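Local coordinates for CPXV018 protein (Cowpox virus, PDB 4PDC), which probably acts as a secreted MHC class I-like decoy ligand that engages the natural killer cell receptor NKG2D and so blunts recognition of infected cells, at residues E[8-13]-E[17-22]; E[95-100]-E[120-125]; E[23-28]-E[143-148]; E[2-7]-E[139-144]. The protein carries 2 engineered substitutions. All coordinates share one frame; numbering follows the deposited sequence.

Interaction 1 of 4, residues E[8-13]-E[17-22]; sequences FNLEIN and THSTVD
Asn9 and Thr20 face each other as a hydrogen-bonded antiparallel pair: Asn9 N donates to Thr20 O at 2.9 Å, and Thr20 N returns the bond to Asn9 O. Glu11 and His18 repeat the exchange, with Glu11 N on His18 O and His18 N on Glu11 O, the last being the least straight of the four at 159°. Between these pairs Ser19 CA nears Asn9 O and Leu10 CA nears His18 O; beyond them Thr17 CA lies 3.3 Å from Glu11 O. The two segments are the outer part of the first beta hairpin, strands 2-13 and 16-25, in the antiparallel platform on which the helices of this MHC class I-like fold lie. On the helix side, Val21 CG1 sits over one face of the Phe8 ring, 4.0 Å from its centroid, while Val21 CG2 closes on Phe8 CD2 at 3.4 Å. Phe59 and Phe62 of helix 51-64 meet the same ring. Leu10 CD1 lies against Ser19 OG at 3.4 Å. On the other face, the Glu11 carboxylate is turned 67° from the His18 ring beside it, and Glu11 OE2 bonds instead to Tyr75 OH. His18 ND1, 4.0 Å from Glu11 OE1, is covered here without a hydrogen-bonding partner.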
loop_
_atom_site.group_PDB
_atom_site.type_symbol
_atom_site.label_atom_id
_atom_site.label_comp_id
_atom_site.label_asym_id
_atom_site.label_seq_id
_atom_site.Cartn_x
_atom_site.Cartn_y
_atom_site.Cartn_z
ATOM N N PHE E 8 18.604 0.105 6.365
ATOM C CA PHE E 8 18.626 1.547 6.165
ATOM C C PHE E 8 19.578 2.197 7.149
ATOM O O PHE E 8 19.490 1.949 8.348
ATOM C CB PHE E 8 17.230 2.141 6.342
ATOM C CG PHE E 8 16.220 1.609 5.382
ATOM C CD1 PHE E 8 15.589 0.398 5.620
ATOM C CD2 PHE E 8 15.883 2.325 4.246
ATOM C CE1 PHE E 8 14.650 -0.093 4.735
ATOM C CE2 PHE E 8 14.943 1.835 3.354
ATOM C CZ PHE E 8 14.327 0.626 3.601
ATOM N N ASN E 9 20.479 3.033 6.645
ATOM C CA ASN E 9 21.399 3.765 7.508
ATOM C C ASN E 9 21.443 5.245 7.165
ATOM O O ASN E 9 21.593 5.621 6.000
ATOM C CB ASN E 9 22.805 3.178 7.416
ATOM C CG ASN E 9 23.768 3.834 8.383
ATOM O OD1 ASN E 9 23.597 3.749 9.597
ATOM N ND2 ASN E 9 24.791 4.488 7.849
ATOM N N LEU E 10 21.293 6.074 8.195
ATOM C CA LEU E 10 21.475 7.513 8.078
ATOM C C LEU E 10 22.570 7.940 9.047
ATOM O O LEU E 10 22.383 7.891 10.262
ATOM C CB LEU E 10 20.169 8.260 8.371
ATOM C CG LEU E 10 20.247 9.788 8.303
ATOM C CD1 LEU E 10 20.627 10.260 6.914
ATOM C CD2 LEU E 10 18.925 10.415 8.726
ATOM N N GLU E 11 23.716 8.337 8.501
ATOM C CA GLU E 11 24.859 8.749 9.312
ATOM C C GLU E 11 25.064 10.255 9.230
ATOM O O GLU E 11 25.339 10.787 8.158
ATOM C CB GLU E 11 26.132 8.026 8.859
ATOM C CG GLU E 11 27.353 8.309 9.737
ATOM C CD GLU E 11 28.611 7.608 9.247
ATOM O OE1 GLU E 11 28.849 7.593 8.020
ATOM O OE2 GLU E 11 29.361 7.070 10.089
ATOM N N ILE E 12 24.911 10.931 10.367
ATOM C CA ILE E 12 25.183 12.361 10.470
ATOM C C ILE E 12 26.457 12.577 11.274
ATOM O O ILE E 12 26.450 12.476 12.500
ATOM C CB ILE E 12 24.024 13.129 11.142
ATOM C CG1 ILE E 12 22.710 12.880 10.400
ATOM C CG2 ILE E 12 24.326 14.623 11.193
ATOM C CD1 ILE E 12 21.881 11.767 10.993
ATOM N N ASN E 13 27.547 12.864 10.569
ATOM C CA ASN E 13 28.838 13.134 11.188
ATOM C C ASN E 13 29.226 14.579 10.921
ATOM O O ASN E 13 29.768 14.901 9.867
ATOM C CB ASN E 13 29.905 12.175 10.648
ATOM C CG ASN E 13 31.218 12.261 11.410
ATOM O OD1 ASN E 13 31.571 13.306 11.960
ATOM N ND2 ASN E 13 31.953 11.153 11.443
ATOM N N THR E 17 26.240 14.335 5.680
ATOM C CA THR E 17 25.345 13.237 6.012
ATOM C C THR E 17 25.367 12.194 4.903
ATOM O O THR E 17 25.545 12.527 3.728
ATOM C CB THR E 17 23.903 13.727 6.229
ATOM O OG1 THR E 17 23.427 14.367 5.040
ATOM C CG2 THR E 17 23.842 14.709 7.383
ATOM N N HIS E 18 25.191 10.932 5.284
ATOM C CA HIS E 18 25.186 9.832 4.326
ATOM C C HIS E 18 23.950 8.963 4.507
ATOM O O HIS E 18 23.672 8.481 5.604
ATOM C CB HIS E 18 26.451 8.986 4.473
ATOM C CG HIS E 18 27.719 9.760 4.284
ATOM N ND1 HIS E 18 28.312 10.477 5.301
ATOM C CD2 HIS E 18 28.501 9.937 3.193
ATOM C CE1 HIS E 18 29.408 11.059 4.846
ATOM N NE2 HIS E 18 29.545 10.747 3.570
ATOM N N SER E 19 23.208 8.783 3.422
ATOM C CA SER E 19 22.034 7.923 3.413
ATOM C C SER E 19 22.326 6.712 2.550
ATOM O O SER E 19 22.703 6.860 1.389
ATOM C CB SER E 19 20.814 8.673 2.883
ATOM O OG SER E 19 20.694 9.940 3.502
ATOM N N THR E 20 22.165 5.518 3.114
ATOM C CA THR E 20 22.425 4.294 2.368
ATOM C C THR E 20 21.401 3.210 2.688
ATOM O O THR E 20 20.859 3.156 3.791
ATOM C CB THR E 20 23.840 3.750 2.657
ATOM O OG1 THR E 20 23.912 3.284 4.007
ATOM C CG2 THR E 20 24.892 4.831 2.444
ATOM N N VAL E 21 21.129 2.362 1.704
ATOM C CA VAL E 21 20.330 1.164 1.927
ATOM C C VAL E 21 20.998 -0.036 1.263
ATOM O O VAL E 21 21.497 0.071 0.145
ATOM C CB VAL E 21 18.902 1.306 1.381
ATOM C CG1 VAL E 21 18.044 0.143 1.858
ATOM C CG2 VAL E 21 18.286 2.633 1.810
ATOM N N ASP E 22 21.011 -1.160 1.977
ATOM C CA ASP E 22 21.490 -2.441 1.463
ATOM C C ASP E 22 20.349 -3.447 1.444
ATOM O O ASP E 22 19.630 -3.594 2.434
ATOM C CB ASP E 22 22.633 -2.996 2.319
ATOM C CG ASP E 22 23.827 -2.069 2.379
ATOM O OD1 ASP E 22 24.151 -1.445 1.349
ATOM O OD2 ASP E 22 24.441 -1.968 3.462
#

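Interaction 2 of 4, residues E[95-100]-E[120-125]; sequences QDYLYN and TSEFRL. Engineered in segment 95-100: Asp96 (natural residue Phe).
Gln95 lays its terminal amide across the end of Glu122, the two extended chains crossing at about a right angle with amide and carboxylate planes 86° apart. Gln95 NE2 donates to Glu122 OE1 at 2.9 Å. The acceptor lies close to the amide plane, but the donor approaches from above the carboxylate plane, 66° out of it. Glu122 reaches the strand because its CG is anti to the backbone N (chi1 -175°) and the rest of the chain is straight. Beside this pair, the Tyr97 ring meets Ser121 edge-on, with Tyr97 CE2 3.9 Å from Ser121 CB. A water joins the two segments here, 2.9 Å from Tyr97 OH and accepting from Glu122 N at the same distance. It thereby serves a backbone N-H that lacks a bond to the preceding turn at the helix kink. The contact seats helix 113-126 on strand 90-99, as helices rest on the sheet in an MHC class I-like platform. Phe123 of this helix turns to another protein, stacking on an aromatic side chain there. Gln95 OE1 is hydrogen-bonded to Tyr80 OH, and because the Glu122 carboxylate accepts, NE2 must be the end that faces it, which settles which way round the amide sits. With Lys126 forming a salt bridge to Glu122 OE2, the carboxylate has a partner on each oxygen and its negative charge is probably well stabilised.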
loop_
_atom_site.group_PDB
_atom_site.type_symbol
_atom_site.label_atom_id
_atom_site.label_comp_id
_atom_site.label_asym_id
_atom_site.label_seq_id
_atom_site.Cartn_x
_atom_site.Cartn_y
_atom_site.Cartn_z
ATOM N N GLN E 95 12.412 -6.696 12.820
ATOM C CA GLN E 95 12.939 -5.356 12.608
ATOM C C GLN E 95 13.684 -4.865 13.834
ATOM O O GLN E 95 13.312 -5.168 14.970
ATOM C CB GLN E 95 11.820 -4.374 12.225
ATOM C CG GLN E 95 10.743 -4.161 13.278
ATOM C CD GLN E 95 9.691 -3.140 12.850
ATOM O OE1 GLN E 95 9.594 -2.776 11.674
ATOM N NE2 GLN E 95 8.900 -2.673 13.810
ATOM N N ASP E 96 14.754 -4.117 13.580
ATOM C CA ASP E 96 15.613 -3.588 14.628
ATOM C C ASP E 96 15.878 -2.114 14.384
ATOM O O ASP E 96 15.890 -1.656 13.239
ATOM C CB ASP E 96 16.941 -4.348 14.683
ATOM C CG ASP E 96 16.771 -5.794 15.098
ATOM O OD1 ASP E 96 15.953 -6.063 16.003
ATOM O OD2 ASP E 96 17.459 -6.659 14.516
ATOM N N TYR E 97 16.088 -1.386 15.473
ATOM C CA TYR E 97 16.469 0.018 15.430
ATOM C C TYR E 97 17.779 0.197 16.186
ATOM O O TYR E 97 17.888 -0.244 17.333
ATOM C CB TYR E 97 15.394 0.901 16.059
ATOM C CG TYR E 97 13.990 0.662 15.560
ATOM C CD1 TYR E 97 13.212 -0.365 16.082
ATOM C CD2 TYR E 97 13.432 1.478 14.585
ATOM C CE1 TYR E 97 11.923 -0.578 15.637
ATOM C CE2 TYR E 97 12.144 1.272 14.133
ATOM C CZ TYR E 97 11.393 0.242 14.664
ATOM O OH TYR E 97 10.107 0.033 14.219
ATOM N N LEU E 98 18.759 0.841 15.555
ATOM C CA LEU E 98 20.045 1.111 16.199
ATOM C C LEU E 98 20.326 2.603 16.250
ATOM O O LEU E 98 20.128 3.321 15.265
ATOM C CB LEU E 98 21.205 0.420 15.470
ATOM C CG LEU E 98 21.077 -1.053 15.093
ATOM C CD1 LEU E 98 22.262 -1.480 14.243
ATOM C CD2 LEU E 98 20.988 -1.896 16.339
ATOM N N TYR E 99 20.791 3.056 17.410
ATOM C CA TYR E 99 21.306 4.404 17.576
ATOM C C TYR E 99 22.779 4.294 17.953
ATOM O O TYR E 99 23.114 3.758 19.010
ATOM C CB TYR E 99 20.523 5.165 18.646
ATOM C CG TYR E 99 20.952 6.607 18.794
ATOM C CD1 TYR E 99 21.958 6.966 19.679
ATOM C CD2 TYR E 99 20.360 7.608 18.035
ATOM C CE1 TYR E 99 22.357 8.281 19.810
ATOM C CE2 TYR E 99 20.752 8.927 18.163
ATOM C CZ TYR E 99 21.750 9.256 19.051
ATOM O OH TYR E 99 22.144 10.564 19.182
ATOM N N ASN E 100 23.650 4.789 17.079
ATOM C CA ASN E 100 25.089 4.612 17.237
ATOM C C ASN E 100 25.445 3.140 17.466
ATOM O O ASN E 100 26.277 2.807 18.308
ATOM C CB ASN E 100 25.607 5.488 18.380
ATOM C CG ASN E 100 25.482 6.974 18.069
ATOM O OD1 ASN E 100 25.420 7.369 16.906
ATOM N ND2 ASN E 100 25.444 7.801 19.104
ATOM N N THR E 120 8.884 6.326 13.456
ATOM C CA THR E 120 8.499 6.621 12.067
ATOM C C THR E 120 9.153 5.758 10.992
ATOM O O THR E 120 8.735 5.802 9.836
ATOM C CB THR E 120 8.813 8.088 11.688
ATOM O OG1 THR E 120 10.233 8.278 11.613
ATOM C CG2 THR E 120 8.202 9.049 12.689
ATOM N N SER E 121 10.182 4.996 11.344
ATOM C CA SER E 121 10.907 4.222 10.338
ATOM C C SER E 121 10.021 3.184 9.640
ATOM O O SER E 121 9.966 3.135 8.409
ATOM C CB SER E 121 12.116 3.534 10.973
ATOM O OG SER E 121 13.184 4.455 11.128
ATOM N N GLU E 122 9.334 2.351 10.420
ATOM C CA GLU E 122 8.450 1.339 9.844
ATOM C C GLU E 122 7.379 2.010 8.989
ATOM O O GLU E 122 7.105 1.591 7.867
ATOM C CB GLU E 122 7.800 0.490 10.944
ATOM C CG GLU E 122 6.951 -0.658 10.411
ATOM C CD GLU E 122 6.346 -1.514 11.512
ATOM O OE1 GLU E 122 6.596 -1.229 12.702
ATOM O OE2 GLU E 122 5.617 -2.474 11.183
ATOM N N PHE E 123 6.791 3.066 9.539
ATOM C CA PHE E 123 5.809 3.887 8.844
ATOM C C PHE E 123 6.335 4.365 7.489
ATOM O O PHE E 123 5.673 4.198 6.464
ATOM C CB PHE E 123 5.435 5.075 9.740
ATOM C CG PHE E 123 4.563 6.108 9.084
ATOM C CD1 PHE E 123 3.182 6.015 9.157
ATOM C CD2 PHE E 123 5.123 7.197 8.437
ATOM C CE1 PHE E 123 2.379 6.974 8.575
ATOM C CE2 PHE E 123 4.325 8.158 7.849
ATOM C CZ PHE E 123 2.950 8.049 7.921
ATOM N N ARG E 124 7.536 4.934 7.484
ATOM C CA ARG E 124 8.094 5.525 6.274
ATOM C C ARG E 124 8.469 4.456 5.241
ATOM O O ARG E 124 8.489 4.726 4.042
ATOM C CB ARG E 124 9.306 6.395 6.631
ATOM C CG ARG E 124 8.925 7.779 7.154
ATOM C CD ARG E 124 9.959 8.339 8.118
ATOM N NE ARG E 124 11.302 8.049 7.650
ATOM C CZ ARG E 124 12.259 7.475 8.369
ATOM N NH1 ARG E 124 12.076 7.137 9.641
ATOM N NH2 ARG E 124 13.433 7.264 7.806
ATOM N N LEU E 125 8.741 3.239 5.702
ATOM C CA LEU E 125 9.027 2.127 4.800
ATOM C C LEU E 125 7.753 1.532 4.204
ATOM O O LEU E 125 7.704 1.212 3.013
ATOM C CB LEU E 125 9.808 1.028 5.527
ATOM C CG LEU E 125 9.952 -0.299 4.767
ATOM C CD1 LEU E 125 10.655 -0.096 3.437
ATOM C CD2 LEU E 125 10.689 -1.326 5.610
HETATM O O HOH W 1 9.050 2.512 13.281
#

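Interaction 3 of 4, residues E[23-28]-E[143-148]; sequences VDLDDS and RKMEDS. Engineered in segment 23-28: Asp24 (natural residue Tyr).
Leu25 and Met145 both carry CG opposite the backbone N (chi1 179° and 178°), which extends each side chain toward the other across the strand-helix interface. There Leu25 CD2 comes to rest 4.1 Å from Met145 CB, and the two chains cross at a slant. Beyond CG, Met145 bends at chi2 (-93°) and again at the sulfur, carrying its methyl CE to 4.2 Å from Asp26 OD2, a van der Waals approach. That carboxylate has its polar partners elsewhere: OD2 is hydrogen-bonded to His2 and OD1 to the backbone N of Lys3. Asp26 and Asp27 form a tight turn close to type I', both with positive phi. It links strands 16-25 and 29-33 of the MHC-like platform, and the backbone closes it with Leu25 N on Ser28 O at 2.7 Å and a weak return bond. The apolar contact thus joins the end of a strand to the last turn of helix 131-146, with Phe44 packing against both Leu25 and Met145. Around the helix from Met145, Arg143 NE forms a salt bridge to Asp147 OD2 at 2.7 Å, approaching on the syn side while the oxygen stays near the guanidinium plane. The NH1 of the same arginine makes a weak hydrogen bond to the backbone of another protein chain.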
loop_
_atom_site.group_PDB
_atom_site.type_symbol
_atom_site.label_atom_id
_atom_site.label_comp_id
_atom_site.label_asym_id
_atom_site.label_seq_id
_atom_site.Cartn_x
_atom_site.Cartn_y
_atom_site.Cartn_z
ATOM N N VAL E 23 20.185 -4.136 0.320
ATOM C CA VAL E 23 19.197 -5.204 0.216
ATOM C C VAL E 23 19.918 -6.536 0.114
ATOM O O VAL E 23 20.687 -6.762 -0.822
ATOM C CB VAL E 23 18.280 -5.025 -0.994
ATOM C CG1 VAL E 23 17.147 -6.038 -0.954
ATOM C CG2 VAL E 23 17.722 -3.607 -1.034
ATOM N N ASP E 24 19.663 -7.411 1.080
ATOM C CA ASP E 24 20.309 -8.716 1.132
ATOM C C ASP E 24 19.290 -9.826 0.905
ATOM O O ASP E 24 18.247 -9.860 1.558
ATOM C CB ASP E 24 21.007 -8.928 2.481
ATOM C CG ASP E 24 22.061 -7.871 2.777
ATOM O OD1 ASP E 24 22.603 -7.277 1.824
ATOM O OD2 ASP E 24 22.356 -7.641 3.971
ATOM N N LEU E 25 19.600 -10.724 -0.026
ATOM C CA LEU E 25 18.835 -11.953 -0.204
ATOM C C LEU E 25 19.631 -13.123 0.360
ATOM O O LEU E 25 20.705 -13.443 -0.138
ATOM C CB LEU E 25 18.513 -12.187 -1.682
ATOM C CG LEU E 25 17.724 -13.457 -2.006
ATOM C CD1 LEU E 25 16.355 -13.435 -1.342
ATOM C CD2 LEU E 25 17.585 -13.626 -3.511
ATOM N N ASP E 26 19.104 -13.753 1.405
ATOM C CA ASP E 26 19.794 -14.854 2.071
ATOM C C ASP E 26 21.214 -14.462 2.485
ATOM O O ASP E 26 22.182 -15.155 2.169
ATOM C CB ASP E 26 19.816 -16.085 1.162
ATOM C CG ASP E 26 18.422 -16.622 0.880
ATOM O OD1 ASP E 26 17.548 -16.461 1.754
ATOM O OD2 ASP E 26 18.193 -17.193 -0.207
ATOM N N ASP E 27 21.321 -13.342 3.195
ATOM C CA ASP E 27 22.602 -12.847 3.705
ATOM C C ASP E 27 23.618 -12.625 2.588
ATOM O O ASP E 27 24.825 -12.777 2.787
ATOM C CB ASP E 27 23.173 -13.815 4.748
ATOM C CG ASP E 27 22.307 -13.911 5.990
ATOM O OD1 ASP E 27 21.768 -12.867 6.421
ATOM O OD2 ASP E 27 22.161 -15.028 6.535
ATOM N N SER E 28 23.114 -12.267 1.412
ATOM C CA SER E 28 23.953 -11.878 0.286
ATOM C C SER E 28 23.398 -10.598 -0.329
ATOM O O SER E 28 22.227 -10.542 -0.697
ATOM C CB SER E 28 24.015 -12.996 -0.754
ATOM O OG SER E 28 24.534 -12.517 -1.983
ATOM N N ARG E 143 13.162 -16.499 -7.378
ATOM C CA ARG E 143 12.940 -17.041 -8.714
ATOM C C ARG E 143 14.021 -16.584 -9.692
ATOM O O ARG E 143 14.600 -17.403 -10.406
ATOM C CB ARG E 143 11.556 -16.636 -9.225
ATOM C CG ARG E 143 11.260 -17.036 -10.662
ATOM C CD ARG E 143 11.297 -18.541 -10.855
ATOM N NE ARG E 143 10.970 -18.913 -12.229
ATOM C CZ ARG E 143 9.733 -19.047 -12.701
ATOM N NH1 ARG E 143 8.687 -18.842 -11.911
ATOM N NH2 ARG E 143 9.542 -19.386 -13.967
ATOM N N LYS E 144 14.290 -15.281 -9.726
ATOM C CA LYS E 144 15.343 -14.741 -10.581
ATOM C C LYS E 144 16.679 -15.386 -10.252
ATOM O O LYS E 144 17.416 -15.811 -11.140
ATOM C CB LYS E 144 15.467 -13.225 -10.420
ATOM C CG LYS E 144 14.238 -12.437 -10.810
ATOM C CD LYS E 144 14.536 -10.943 -10.858
ATOM C CE LYS E 144 15.314 -10.568 -12.112
ATOM N NZ LYS E 144 15.625 -9.113 -12.168
ATOM N N MET E 145 16.979 -15.449 -8.961
ATOM C CA MET E 145 18.260 -15.948 -8.486
ATOM C C MET E 145 18.469 -17.409 -8.872
ATOM O O MET E 145 19.574 -17.812 -9.240
ATOM C CB MET E 145 18.352 -15.775 -6.968
ATOM C CG MET E 145 19.628 -16.317 -6.341
ATOM S SD MET E 145 19.442 -18.014 -5.765
ATOM C CE MET E 145 18.309 -17.799 -4.393
ATOM N N GLU E 146 17.406 -18.202 -8.795
ATOM C CA GLU E 146 17.501 -19.620 -9.117
ATOM C C GLU E 146 17.564 -19.852 -10.626
ATOM O O GLU E 146 18.105 -20.859 -11.077
ATOM C CB GLU E 146 16.324 -20.382 -8.506
ATOM C CG GLU E 146 16.420 -20.517 -6.987
ATOM C CD GLU E 146 15.273 -21.311 -6.388
ATOM O OE1 GLU E 146 14.282 -21.566 -7.106
ATOM O OE2 GLU E 146 15.367 -21.684 -5.198
ATOM N N ASP E 147 17.027 -18.916 -11.402
ATOM C CA ASP E 147 17.068 -19.015 -12.858
ATOM C C ASP E 147 18.266 -18.270 -13.451
ATOM O O ASP E 147 18.341 -18.076 -14.665
ATOM C CB ASP E 147 15.775 -18.469 -13.470
ATOM C CG ASP E 147 14.557 -19.283 -13.084
ATOM O OD1 ASP E 147 14.728 -20.381 -12.510
ATOM O OD2 ASP E 147 13.428 -18.828 -13.364
ATOM N N SER E 148 19.203 -17.860 -12.601
ATOM C CA SER E 148 20.364 -17.099 -13.057
ATOM C C SER E 148 21.309 -17.958 -13.901
ATOM O O SER E 148 21.771 -19.006 -13.455
ATOM C CB SER E 148 21.123 -16.515 -11.863
ATOM O OG SER E 148 22.264 -15.788 -12.288
#

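Interaction 4 of 4, residues E[2-7]-E[139-144]; sequences HKLAFN and RSLVRK
This is side-chain packing of a helix on a sheet, a CH-pi contact beside an apolar pair: His2 and Leu4, at the start of central strand 2-13, lie under Val142 and Leu141 of the last helix, 131-146. In the MHC class I-like arrangement of helices over an antiparallel sheet, these residues fill part of the layer between the two. Both Val142 methyls lie on the same face of the His2 imidazole. CG2 is 3.8 Å from the ring centroid and 20° off its normal in a CH-pi contact, with His2 CG its closest atom at 3.6 Å. Val142 CG1 reaches the far end of the ring, 3.8 Å from His2 NE2. Val142 can offer both because chi1 of 167° turns the pair down toward the strand. One residue back on the helix, Leu141 CD1 wedges against the fork of Leu4, 3.8 Å from each of Leu4 CD1 and Leu4 CD2, the two side chains crossing at about a right angle. Tyr55 of helix 51-64 touches both leucines, so a second helix shares this part of the core. Away from the sheet, Ser140 of the same helix packs on an aromatic side chain of another protein chain. Across the contact itself the cohesion is dispersion and CH-pi attraction, and such forces direct little of the ring's rotation. The hydrogen bond from ND1 to OD2 of Asp26, outside the two segments, probably sets the imidazole's orientation, and the nearby carboxylate would tend to favour its protonated form.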
loop_
_atom_site.group_PDB
_atom_site.type_symbol
_atom_site.label_atom_id
_atom_site.label_comp_id
_atom_site.label_asym_id
_atom_site.label_seq_id
_atom_site.Cartn_x
_atom_site.Cartn_y
_atom_site.Cartn_z
ATOM N N HIS E 2 13.997 -18.798 2.939
ATOM C CA HIS E 2 14.632 -17.623 2.352
ATOM C C HIS E 2 14.281 -16.372 3.132
ATOM O O HIS E 2 13.259 -16.325 3.812
ATOM C CB HIS E 2 14.216 -17.460 0.890
ATOM C CG HIS E 2 14.606 -18.615 0.023
ATOM N ND1 HIS E 2 15.905 -18.834 -0.383
ATOM C CD2 HIS E 2 13.869 -19.615 -0.516
ATOM C CE1 HIS E 2 15.952 -19.920 -1.134
ATOM N NE2 HIS E 2 14.730 -20.411 -1.231
ATOM N N LYS E 3 15.139 -15.362 3.030
ATOM C CA LYS E 3 14.897 -14.092 3.690
ATOM C C LYS E 3 15.385 -12.926 2.838
ATOM O O LYS E 3 16.403 -13.016 2.147
ATOM C CB LYS E 3 15.566 -14.065 5.066
ATOM C CG LYS E 3 17.056 -14.325 5.045
ATOM C CD LYS E 3 17.590 -14.561 6.448
ATOM C CE LYS E 3 19.093 -14.785 6.436
ATOM N NZ LYS E 3 19.638 -15.009 7.803
ATOM N N LEU E 4 14.617 -11.844 2.879
ATOM C CA LEU E 4 14.960 -10.605 2.202
ATOM C C LEU E 4 15.095 -9.531 3.269
ATOM O O LEU E 4 14.152 -9.275 4.011
ATOM C CB LEU E 4 13.892 -10.240 1.171
ATOM C CG LEU E 4 14.112 -9.010 0.291
ATOM C CD1 LEU E 4 15.351 -9.152 -0.581
ATOM C CD2 LEU E 4 12.887 -8.794 -0.560
ATOM N N ALA E 5 16.276 -8.928 3.357
ATOM C CA ALA E 5 16.564 -7.945 4.396
ATOM C C ALA E 5 16.892 -6.584 3.793
ATOM O O ALA E 5 17.583 -6.491 2.776
ATOM C CB ALA E 5 17.708 -8.419 5.267
ATOM N N PHE E 6 16.382 -5.540 4.435
ATOM C CA PHE E 6 16.665 -4.159 4.069
ATOM C C PHE E 6 17.352 -3.470 5.238
ATOM O O PHE E 6 16.811 -3.448 6.340
ATOM C CB PHE E 6 15.380 -3.413 3.711
ATOM C CG PHE E 6 14.662 -3.971 2.521
ATOM C CD1 PHE E 6 13.845 -5.079 2.645
ATOM C CD2 PHE E 6 14.790 -3.374 1.281
ATOM C CE1 PHE E 6 13.179 -5.590 1.552
ATOM C CE2 PHE E 6 14.124 -3.880 0.184
ATOM C CZ PHE E 6 13.318 -4.989 0.320
ATOM N N ASN E 7 18.538 -2.918 5.002
ATOM C CA ASN E 7 19.271 -2.202 6.044
ATOM C C ASN E 7 19.408 -0.720 5.702
ATOM O O ASN E 7 20.210 -0.342 4.849
ATOM C CB ASN E 7 20.653 -2.823 6.257
ATOM C CG ASN E 7 21.336 -2.305 7.513
ATOM O OD1 ASN E 7 22.324 -1.576 7.443
ATOM N ND2 ASN E 7 20.796 -2.669 8.671
ATOM N N ARG E 139 9.896 -13.940 -2.863
ATOM C CA ARG E 139 9.640 -15.114 -3.682
ATOM C C ARG E 139 9.977 -14.846 -5.153
ATOM O O ARG E 139 10.526 -15.705 -5.842
ATOM C CB ARG E 139 8.182 -15.548 -3.523
ATOM C CG ARG E 139 7.870 -16.085 -2.133
ATOM C CD ARG E 139 6.392 -16.397 -1.963
ATOM N NE ARG E 139 5.962 -17.493 -2.822
ATOM C CZ ARG E 139 4.696 -17.760 -3.116
ATOM N NH1 ARG E 139 3.722 -17.006 -2.623
ATOM N NH2 ARG E 139 4.402 -18.779 -3.913
ATOM N N SER E 140 9.671 -13.645 -5.626
ATOM C CA SER E 140 9.982 -13.283 -7.005
ATOM C C SER E 140 11.495 -13.180 -7.212
ATOM O O SER E 140 12.010 -13.530 -8.276
ATOM C CB SER E 140 9.305 -11.964 -7.379
ATOM O OG SER E 140 7.906 -12.029 -7.154
ATOM N N LEU E 141 12.209 -12.704 -6.196
ATOM C CA LEU E 141 13.658 -12.541 -6.303
ATOM C C LEU E 141 14.371 -13.885 -6.194
ATOM O O LEU E 141 15.395 -14.105 -6.842
ATOM C CB LEU E 141 14.173 -11.579 -5.232
ATOM C CG LEU E 141 13.798 -10.108 -5.427
ATOM C CD1 LEU E 141 14.096 -9.316 -4.164
ATOM C CD2 LEU E 141 14.520 -9.499 -6.626
ATOM N N VAL E 142 13.833 -14.785 -5.379
ATOM C CA VAL E 142 14.367 -16.137 -5.301
ATOM C C VAL E 142 14.254 -16.788 -6.679
ATOM O O VAL E 142 15.145 -17.519 -7.101
ATOM C CB VAL E 142 13.630 -16.982 -4.238
ATOM C CG1 VAL E 142 13.976 -18.461 -4.377
ATOM C CG2 VAL E 142 13.983 -16.497 -2.838
ATOM N N ARG E 143 13.162 -16.499 -7.378
ATOM C CA ARG E 143 12.940 -17.041 -8.714
ATOM C C ARG E 143 14.021 -16.584 -9.692
ATOM O O ARG E 143 14.600 -17.403 -10.406
ATOM C CB ARG E 143 11.556 -16.636 -9.225
ATOM C CG ARG E 143 11.260 -17.036 -10.662
ATOM C CD ARG E 143 11.297 -18.541 -10.855
ATOM N NE ARG E 143 10.970 -18.913 -12.229
ATOM C CZ ARG E 143 9.733 -19.047 -12.701
ATOM N NH1 ARG E 143 8.687 -18.842 -11.911
ATOM N NH2 ARG E 143 9.542 -19.386 -13.967
ATOM N N LYS E 144 14.290 -15.281 -9.726
ATOM C CA LYS E 144 15.343 -14.741 -10.581
ATOM C C LYS E 144 16.679 -15.386 -10.252
ATOM O O LYS E 144 17.416 -15.811 -11.140
ATOM C CB LYS E 144 15.467 -13.225 -10.420
ATOM C CG LYS E 144 14.238 -12.437 -10.810
ATOM C CD LYS E 144 14.536 -10.943 -10.858
ATOM C CE LYS E 144 15.314 -10.568 -12.112
ATOM N NZ LYS E 144 15.625 -9.113 -12.168
#

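In the fold
From the N terminus, strand 2-7 opens interaction 4 and runs straight into 8-13, which turns back to close interaction 1, a short hairpin nested inside the loop of interaction 4. The return strand then opens interaction 3 at 23-28. Far along the chain, interaction 2 joins strand 90-99 to helix 113-126, nested within the loops of both interactions 3 and 4. These two finally close on helix 131-146, where they share Arg143 and Lys144. Their centres lie only about 6 Å apart, and a salt bridge between Asp27 and Lys3 links them. Interactions 1 and 2 meet where Phe8 packs on Leu125, so strand 2-13 touches helix 113-126 as well as, through interaction 4, helix 131-146.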